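Group II chitinase (Ostrinia furnacalis, PDB 6JAV) probably hydrolyses chitin internally as a glycoside hydrolase family 18 endochitinase, here represented by its first catalytic domain with a piperidine-thienopyridine inhibitor bound. Local coordinates at residues I327-V332 with K369-N374; M196-H201 with M344-D349. One frame throughout, in Å; residues are numbered along the deposited sequence.

Contact 1 (I327-V332 with K369-N374); sequences IIKKKV and KTELLN
Val332 supplies the apolar part of this contact. Its CG1 lies 3.6 Å from Leu372 CD2, and the two side chains meet at about a right angle. Val332 CG1, anti to the backbone N (chi1 178°), is also 3.6 Å from Glu371 CB, so the valine packs against two successive residues of the facing helix. The methylenes of Glu371 serve as a hydrophobic surface, CG standing 3.7 Å from Val332 CB.

A looser van der Waals contact joins Glu371 to Lys329: Lys329 O lies 3.7 Å from Glu371 CG, and Glu371 OE1, placed by a bend at chi2 (60°), is 4.0 Å from Lys329 CG. As for the charges, Lys329 NZ remains 5.7 Å from Glu371 OE1, too far for a salt bridge, though they probably attract weakly. The carboxylate's firm partner is Lys336, one helical turn beyond Val332, which salt-bridges OE2.

Backbone geometry agrees with side-by-side helix packing: the axes of 327-332 and 369-373 approach to 9.1 Å and cross at -33°. Ile328 and Val332 also touch Ile368, extending the apolar seam, and both reach Met248 on strand 244-257. Two neighbouring helices packed outside the strands are characteristic of the outer layer of a family 18 TIM barrel.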
ATOM      1  N   ILE A 327       4.353 -15.586  -7.784  1.00 12.75           N
ATOM      2  CA  ILE A 327       5.315 -14.562  -7.374  1.00 12.53           C
ATOM      3  C   ILE A 327       5.082 -14.131  -5.929  1.00 12.81           C
ATOM      4  O   ILE A 327       6.036 -13.775  -5.225  1.00 13.34           O
ATOM      5  CB  ILE A 327       5.362 -13.370  -8.348  1.00 11.47           C
ATOM      6  CG1 ILE A 327       6.682 -12.587  -8.224  1.00 11.86           C
ATOM      7  CG2 ILE A 327       4.182 -12.419  -8.109  1.00 13.10           C
ATOM      8  CD1 ILE A 327       7.910 -13.375  -8.691  1.00 15.76           C
ATOM      9  N   ILE A 328       3.833 -14.174  -5.458  1.00 12.60           N
ATOM     10  CA  ILE A 328       3.555 -13.851  -4.062  1.00 10.99           C
ATOM     11  C   ILE A 328       4.291 -14.816  -3.143  1.00 12.34           C
ATOM     12  O   ILE A 328       4.900 -14.401  -2.137  1.00 13.11           O
ATOM     13  CB  ILE A 328       2.033 -13.856  -3.832  1.00 13.03           C
ATOM     14  CG1 ILE A 328       1.369 -12.641  -4.507  1.00 18.67           C
ATOM     15  CG2 ILE A 328       1.721 -13.951  -2.348  1.00 17.35           C
ATOM     16  CD1 ILE A 328       1.660 -11.275  -3.901  1.00 27.76           C
ATOM     17  N   LYS A 329       4.259 -16.118  -3.455  1.00 12.89           N
ATOM     18  CA  LYS A 329       4.995 -17.068  -2.633  1.00 13.42           C
ATOM     19  C   LYS A 329       6.485 -16.755  -2.633  1.00 14.32           C
ATOM     20  O   LYS A 329       7.148 -16.837  -1.584  1.00 15.47           O
ATOM     21  CB  LYS A 329       4.747 -18.507  -3.093  1.00 20.01           C
ATOM     22  CG  LYS A 329       3.332 -18.992  -2.828  1.00 24.83           C
ATOM     23  CD  LYS A 329       2.977 -20.096  -3.808  1.00 35.37           C
ATOM     24  CE  LYS A 329       1.915 -21.036  -3.267  1.00 44.36           C
ATOM     25  NZ  LYS A 329       1.950 -22.354  -3.983  1.00 46.67           N
ATOM     26  N   LYS A 330       7.033 -16.375  -3.792  1.00 13.05           N
ATOM     27  CA  LYS A 330       8.443 -15.994  -3.855  1.00 13.55           C
ATOM     28  C   LYS A 330       8.712 -14.760  -2.984  1.00 13.90           C
ATOM     29  O   LYS A 330       9.697 -14.706  -2.231  1.00 14.11           O
ATOM     30  CB  LYS A 330       8.826 -15.731  -5.309  1.00 14.30           C
ATOM     31  CG  LYS A 330      10.270 -15.360  -5.548  1.00 22.03           C
ATOM     32  CD  LYS A 330      11.125 -16.583  -5.791  1.00 28.91           C
ATOM     33  CE  LYS A 330      12.568 -16.200  -6.086  1.00 29.80           C
ATOM     34  NZ  LYS A 330      12.758 -15.616  -7.431  1.00 31.45           N
ATOM     35  N   LYS A 331       7.845 -13.754  -3.088  1.00 13.06           N
ATOM     36  CA  LYS A 331       8.002 -12.552  -2.284  1.00 11.12           C
ATOM     37  C   LYS A 331       7.913 -12.844  -0.789  1.00 12.44           C
ATOM     38  O   LYS A 331       8.669 -12.261   0.004  1.00 12.01           O
ATOM     39  CB  LYS A 331       6.976 -11.495  -2.702  1.00 11.32           C
ATOM     40  CG  LYS A 331       7.273 -10.870  -4.036  1.00 10.69           C
ATOM     41  CD  LYS A 331       6.252  -9.807  -4.395  1.00 10.90           C
ATOM     42  CE  LYS A 331       6.657  -9.080  -5.669  1.00 11.26           C
ATOM     43  NZ  LYS A 331       5.761  -7.931  -5.976  1.00 10.19           N
ATOM     44  N   VAL A 332       6.998 -13.723  -0.370  1.00 10.03           N
ATOM     45  CA  VAL A 332       6.899 -14.052   1.056  1.00 10.49           C
ATOM     46  C   VAL A 332       8.113 -14.853   1.526  1.00 11.44           C
ATOM     47  O   VAL A 332       8.584 -14.674   2.652  1.00 12.18           O
ATOM     48  CB  VAL A 332       5.547 -14.714   1.392  1.00 11.08           C
ATOM     49  CG1 VAL A 332       5.485 -15.086   2.856  1.00 13.67           C
ATOM     50  CG2 VAL A 332       4.386 -13.759   1.043  1.00 13.67           C
ATOM     51  N   LYS A 369      -0.728 -15.682   3.530  1.00 11.76           N
ATOM     52  CA  LYS A 369      -0.884 -16.291   4.845  1.00 12.14           C
ATOM     53  C   LYS A 369      -0.225 -17.663   4.893  1.00 13.80           C
ATOM     54  O   LYS A 369       0.528 -17.975   5.831  1.00 15.19           O
ATOM     55  CB  LYS A 369      -2.377 -16.389   5.193  1.00 13.05           C
ATOM     56  CG  LYS A 369      -2.630 -17.260   6.401  1.00 13.40           C
ATOM     57  CD  LYS A 369      -4.114 -17.269   6.709  1.00 17.80           C
ATOM     58  CE  LYS A 369      -4.431 -18.164   7.901  1.00 23.57           C
ATOM     59  NZ  LYS A 369      -5.908 -18.218   8.128  1.00 34.10           N
ATOM     60  N   THR A 370      -0.505 -18.499   3.894  1.00 13.93           N
ATOM     61  CA  THR A 370       0.022 -19.857   3.912  1.00 14.17           C
ATOM     62  C   THR A 370       1.544 -19.850   3.874  1.00 15.30           C
ATOM     63  O   THR A 370       2.195 -20.611   4.606  1.00 16.46           O
ATOM     64  CB  THR A 370      -0.540 -20.630   2.731  1.00 16.36           C
ATOM     65  OG1 THR A 370      -1.950 -20.770   2.924  1.00 18.60           O
ATOM     66  CG2 THR A 370       0.108 -22.022   2.641  1.00 19.98           C
ATOM     67  N   GLU A 371       2.133 -18.974   3.058  1.00 12.79           N
ATOM     68  CA  GLU A 371       3.587 -18.935   2.995  1.00 13.74           C
ATOM     69  C   GLU A 371       4.196 -18.366   4.278  1.00 16.14           C
ATOM     70  O   GLU A 371       5.230 -18.859   4.745  1.00 17.52           O
ATOM     71  CB  GLU A 371       4.042 -18.203   1.737  1.00 15.16           C
ATOM     72  CG  GLU A 371       5.531 -18.439   1.389  1.00 20.28           C
ATOM     73  CD  GLU A 371       5.885 -19.918   1.137  1.00 26.88           C
ATOM     74  OE1 GLU A 371       5.174 -20.596   0.365  1.00 29.16           O
ATOM     75  OE2 GLU A 371       6.890 -20.398   1.701  1.00 34.30           O
ATOM     76  N   LEU A 372       3.571 -17.348   4.884  1.00 13.65           N
ATOM     77  CA  LEU A 372       4.092 -16.825   6.147  1.00 13.30           C
ATOM     78  C   LEU A 372       4.074 -17.880   7.238  1.00 16.56           C
ATOM     79  O   LEU A 372       4.961 -17.884   8.108  1.00 20.59           O
ATOM     80  CB  LEU A 372       3.257 -15.631   6.615  1.00 14.01           C
ATOM     81  CG  LEU A 372       3.532 -14.314   5.890  1.00 13.81           C
ATOM     82  CD1 LEU A 372       2.544 -13.271   6.409  1.00 14.92           C
ATOM     83  CD2 LEU A 372       4.979 -13.840   6.152  1.00 11.86           C
ATOM     84  N   LEU A 373       3.067 -18.755   7.238  1.00 15.37           N
ATOM     85  CA  LEU A 373       2.922 -19.788   8.258  1.00 15.53           C
ATOM     86  C   LEU A 373       3.734 -21.036   7.953  1.00 19.40           C
ATOM     87  O   LEU A 373       3.871 -21.894   8.831  1.00 22.07           O
ATOM     88  CB  LEU A 373       1.449 -20.150   8.466  1.00 17.28           C
ATOM     89  CG  LEU A 373       0.605 -19.008   9.040  1.00 19.82           C
ATOM     90  CD1 LEU A 373      -0.863 -19.394   9.094  1.00 21.22           C
ATOM     91  CD2 LEU A 373       1.099 -18.602  10.423  1.00 19.47           C
ATOM     92  N   ASN A 374       4.297 -21.137   6.764  1.00 18.22           N
ATOM     93  CA  ASN A 374       5.130 -22.274   6.403  1.00 21.53           C
ATOM     94  C   ASN A 374       6.526 -22.081   7.000  1.00 24.33           C
ATOM     95  O   ASN A 374       7.173 -21.062   6.720  1.00 21.54           O
ATOM     96  CB  ASN A 374       5.170 -22.331   4.881  1.00 18.20           C
ATOM     97  CG  ASN A 374       6.104 -23.373   4.354  1.00 36.72           C
ATOM     98  OD1 ASN A 374       6.695 -24.115   5.111  1.00 32.72           O
ATOM     99  ND2 ASN A 374       6.249 -23.430   3.037  1.00 41.03           N
TER

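Contact 2 (M196-H201 with M344-D349); sequences MTYDYH and MIWALD
Tyr198 pushes the hydroxyl end of its ring into a hollow formed by Met344 and the base of Trp346. Its OH is the foremost atom of this bump, 3.5 Å from Met344 CE and also 3.5 Å from Trp346 CB. Behind the oxygen, the ring carbons follow the same two neighbours: CZ lies 3.8 Å from Trp346 CB, and CE2 is 4.0 Å from Met344 CE. Both approaches are oblique to the ring, and the tyrosine crosses each partner's side chain at about a right angle. Tyr198 CG sits between its own backbone N and carbonyl carbon (chi1 45°), which folds the ring back over the preceding chain: Met196 C lies 4.1 Å above its plane, over the centre.

The methionine forms the other wall by curling. Bends at chi2 (-90°) and chi3 (-83°) turn its terminal methyl into the angle between two residues of the opposing loop, so that Met344 CE meets Met196 CG at 4.1 Å as well as the tyrosine. These side chains lie inside the TIM barrel, toward the C-terminal ends of strands 192-195 and 342-346, the end at which family 18 enzymes carry their active site. Val10 and Tyr12 of strand 8-14 back Met344, and Pro249 and Tyr251 of strand 244-257 flank Tyr198.

Trp346 presents mainly its CB to the tyrosine hydroxyl; the indole leads away from the loop, and the nearest approach of this side chain to the bound inhibitor is about 5 Å. A cis peptide bond follows it, and Ala347 CB rests 3.8 Å above one face of the indole, offset toward the rim. Asp199, next to the inserted tyrosine, touches the inhibitor and is hydrogen-bonded at OD1 to Tyr251 OH and Gln253 NE2.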
ATOM      1  N   MET A 196       5.982   0.694   0.528  1.00  9.35           N
ATOM      2  CA  MET A 196       5.060   0.523  -0.596  1.00 10.03           C
ATOM      3  C   MET A 196       5.848   0.065  -1.827  1.00  9.30           C
ATOM      4  O   MET A 196       6.037   0.817  -2.792  1.00  9.67           O
ATOM      5  CB  MET A 196       4.292   1.808  -0.844  1.00 11.59           C
ATOM      6  CG  MET A 196       3.362   2.084   0.327  1.00 10.13           C
ATOM      7  SD  MET A 196       2.253   3.458   0.038  1.00 22.73           S
ATOM      8  CE  MET A 196       3.421   4.555   0.312  1.00  6.42           C
ATOM      9  N   THR A 197       6.274  -1.214  -1.772  1.00  8.86           N
ATOM     10  CA  THR A 197       7.077  -1.875  -2.817  1.00  8.61           C
ATOM     11  C   THR A 197       6.203  -2.237  -4.016  1.00  9.81           C
ATOM     12  O   THR A 197       6.087  -3.411  -4.417  1.00 11.27           O
ATOM     13  CB  THR A 197       7.829  -3.089  -2.251  1.00  8.90           C
ATOM     14  OG1 THR A 197       7.002  -3.752  -1.277  1.00 11.60           O
ATOM     15  CG2 THR A 197       9.118  -2.657  -1.534  1.00 10.71           C
ATOM     16  N   TYR A 198       5.592  -1.222  -4.609  1.00  9.08           N
ATOM     17  CA  TYR A 198       4.749  -1.373  -5.783  1.00  9.88           C
ATOM     18  C   TYR A 198       4.606  -0.007  -6.427  1.00 10.56           C
ATOM     19  O   TYR A 198       5.116   1.003  -5.930  1.00 10.64           O
ATOM     20  CB  TYR A 198       3.381  -2.013  -5.444  1.00 11.39           C
ATOM     21  CG  TYR A 198       2.682  -1.452  -4.207  1.00  8.07           C
ATOM     22  CD1 TYR A 198       2.146  -0.183  -4.205  1.00 10.88           C
ATOM     23  CD2 TYR A 198       2.587  -2.212  -3.042  1.00 10.29           C
ATOM     24  CE1 TYR A 198       1.506   0.323  -3.056  1.00 11.99           C
ATOM     25  CE2 TYR A 198       1.941  -1.712  -1.899  1.00 10.79           C
ATOM     26  CZ  TYR A 198       1.412  -0.462  -1.928  1.00 12.03           C
ATOM     27  OH  TYR A 198       0.776   0.032  -0.805  1.00 13.87           O
ATOM     28  N   ASP A 199       3.912   0.016  -7.562  1.00 11.57           N
ATOM     29  CA  ASP A 199       3.839   1.209  -8.414  1.00  9.95           C
ATOM     30  C   ASP A 199       5.224   1.674  -8.865  1.00 11.56           C
ATOM     31  O   ASP A 199       5.441   2.869  -9.074  1.00 12.61           O
ATOM     32  CB  ASP A 199       3.053   2.354  -7.762  1.00 11.01           C
ATOM     33  CG  ASP A 199       1.583   2.038  -7.627  1.00 14.15           C
ATOM     34  OD1 ASP A 199       1.110   1.060  -8.256  1.00 13.61           O
ATOM     35  OD2 ASP A 199       0.908   2.753  -6.854  1.00 16.88           O
ATOM     36  N   TYR A 200       6.152   0.730  -9.060  1.00 10.25           N
ATOM     37  CA  TYR A 200       7.440   1.106  -9.636  1.00 11.35           C
ATOM     38  C   TYR A 200       7.290   1.535 -11.081  1.00 12.99           C
ATOM     39  O   TYR A 200       8.116   2.308 -11.579  1.00 14.20           O
ATOM     40  CB  TYR A 200       8.380  -0.081  -9.596  1.00 10.49           C
ATOM     41  CG  TYR A 200       8.941  -0.402  -8.234  1.00 11.48           C
ATOM     42  CD1 TYR A 200      10.034   0.304  -7.711  1.00 10.78           C
ATOM     43  CD2 TYR A 200       8.393  -1.431  -7.471  1.00 10.85           C
ATOM     44  CE1 TYR A 200      10.560  -0.015  -6.484  1.00 11.26           C
ATOM     45  CE2 TYR A 200       8.921  -1.772  -6.238  1.00 10.59           C
ATOM     46  CZ  TYR A 200      10.012  -1.056  -5.743  1.00  9.59           C
ATOM     47  OH  TYR A 200      10.510  -1.421  -4.520  1.00 10.56           O
ATOM     48  N   HIS A 201       6.246   1.055 -11.760  1.00 11.23           N
ATOM     49  CA  HIS A 201       5.999   1.333 -13.174  1.00 11.54           C
ATOM     50  C   HIS A 201       4.505   1.487 -13.385  1.00 14.15           C
ATOM     51  O   HIS A 201       3.699   0.923 -12.637  1.00 13.09           O
ATOM     52  CB  HIS A 201       6.558   0.208 -14.057  1.00 11.04           C
ATOM     53  CG  HIS A 201       8.047   0.095 -13.956  1.00 12.02           C
ATOM     54  ND1 HIS A 201       8.886   1.098 -14.403  1.00 15.16           N
ATOM     55  CD2 HIS A 201       8.836  -0.847 -13.394  1.00 14.40           C
ATOM     56  CE1 HIS A 201      10.138   0.759 -14.133  1.00 17.82           C
ATOM     57  NE2 HIS A 201      10.137  -0.417 -13.531  1.00 17.29           N
ATOM     58  N   MET A 344       2.475  -6.658   3.842  1.00  8.88           N
ATOM     59  CA  MET A 344       1.382  -5.690   3.808  1.00  8.04           C
ATOM     60  C   MET A 344       0.711  -5.823   2.457  1.00 10.16           C
ATOM     61  O   MET A 344       1.385  -6.101   1.456  1.00  9.04           O
ATOM     62  CB  MET A 344       1.929  -4.263   3.985  1.00  9.56           C
ATOM     63  CG  MET A 344       0.912  -3.135   3.846  1.00 11.15           C
ATOM     64  SD  MET A 344       0.787  -2.550   2.128  1.00 10.99           S
ATOM     65  CE  MET A 344       2.175  -1.412   2.060  1.00 12.95           C
ATOM     66  N   ILE A 345      -0.618  -5.606   2.403  1.00  9.01           N
ATOM     67  CA  ILE A 345      -1.330  -5.647   1.123  1.00  9.29           C
ATOM     68  C   ILE A 345      -2.104  -4.361   0.883  1.00  9.24           C
ATOM     69  O   ILE A 345      -2.753  -3.821   1.784  1.00  8.84           O
ATOM     70  CB  ILE A 345      -2.268  -6.866   0.973  1.00  9.87           C
ATOM     71  CG1 ILE A 345      -3.368  -6.891   2.044  1.00 11.10           C
ATOM     72  CG2 ILE A 345      -1.453  -8.149   0.977  1.00 11.10           C
ATOM     73  CD1 ILE A 345      -4.719  -7.398   1.498  1.00 17.04           C
ATOM     74  N   TRP A 346      -2.051  -3.898  -0.362  1.00  8.67           N
ATOM     75  CA  TRP A 346      -2.948  -2.886  -0.893  1.00  8.43           C
ATOM     76  C   TRP A 346      -3.743  -3.588  -1.977  1.00  9.66           C
ATOM     77  O   TRP A 346      -3.203  -3.828  -3.067  1.00  9.46           O
ATOM     78  CB  TRP A 346      -2.176  -1.721  -1.533  1.00 10.43           C
ATOM     79  CG  TRP A 346      -3.199  -0.678  -1.931  1.00 11.22           C
ATOM     80  CD1 TRP A 346      -3.922  -0.604  -3.120  1.00 11.40           C
ATOM     81  CD2 TRP A 346      -3.723   0.338  -1.087  1.00 10.51           C
ATOM     82  NE1 TRP A 346      -4.817   0.443  -3.052  1.00 13.12           N
ATOM     83  CE2 TRP A 346      -4.717   1.026  -1.812  1.00 11.58           C
ATOM     84  CE3 TRP A 346      -3.445   0.734   0.224  1.00 11.14           C
ATOM     85  CZ2 TRP A 346      -5.413   2.104  -1.269  1.00 12.65           C
ATOM     86  CZ3 TRP A 346      -4.134   1.806   0.757  1.00 14.36           C
ATOM     87  CH2 TRP A 346      -5.103   2.473   0.012  1.00 12.96           C
ATOM     88  N   ALA A 347      -5.026  -3.898  -1.740  1.00  9.26           N
ATOM     89  CA  ALA A 347      -5.812  -3.636  -0.532  1.00  8.36           C
ATOM     90  C   ALA A 347      -6.828  -4.802  -0.483  1.00  8.93           C
ATOM     91  O   ALA A 347      -6.972  -5.564  -1.456  1.00  9.52           O
ATOM     92  CB  ALA A 347      -6.542  -2.304  -0.638  1.00 10.52           C
ATOM     93  N   LEU A 348      -7.524  -4.943   0.645  1.00  8.97           N
ATOM     94  CA  LEU A 348      -8.422  -6.087   0.845  1.00  9.36           C
ATOM     95  C   LEU A 348      -9.421  -6.243  -0.299  1.00  8.90           C
ATOM     96  O   LEU A 348      -9.691  -7.367  -0.751  1.00 10.93           O
ATOM     97  CB  LEU A 348      -9.181  -5.888   2.161  1.00  9.59           C
ATOM     98  CG  LEU A 348      -8.377  -6.215   3.411  1.00  9.96           C
ATOM     99  CD1 LEU A 348      -9.006  -5.565   4.667  1.00 11.51           C
ATOM    100  CD2 LEU A 348      -8.236  -7.725   3.583  1.00 11.45           C
ATOM    101  N   ASP A 349      -9.974  -5.128  -0.769  1.00  9.08           N
ATOM    102  CA  ASP A 349     -11.095  -5.140  -1.707  1.00  8.77           C
ATOM    103  C   ASP A 349     -10.663  -5.360  -3.140  1.00 11.03           C
ATOM    104  O   ASP A 349     -11.519  -5.353  -4.030  1.00 10.02           O
ATOM    105  CB  ASP A 349     -11.795  -3.778  -1.633  1.00 10.96           C
ATOM    106  CG  ASP A 349     -10.812  -2.631  -1.757  1.00 10.79           C
ATOM    107  OD1 ASP A 349     -10.248  -2.209  -0.715  1.00 12.30           O
ATOM    108  OD2 ASP A 349     -10.542  -2.172  -2.882  1.00 11.87           O
TER

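In the fold
From the N terminus, the chain first reaches 196-201, the loop leaving strand 192-195, and then runs through helix 227-236 and strand 244-257 to 327-332 on helix 325-337. Strand 342-346 follows directly, and at 344-349 contact 2 closes a loop with 142 intervening residues. Helix 363-373 comes next, where 369-374 closes contact 1 over 36 residues. Their segments alternate, so the two closures cross rather than nest. Contact 1 joins the helices that flank strand 342-346 in sequence; contact 2 joins that strand to the 196-201 loop inside the barrel, past the intervening strand 244-257. Their centres are 16 Å apart, and their nearest atoms, about 5 Å apart, do not touch.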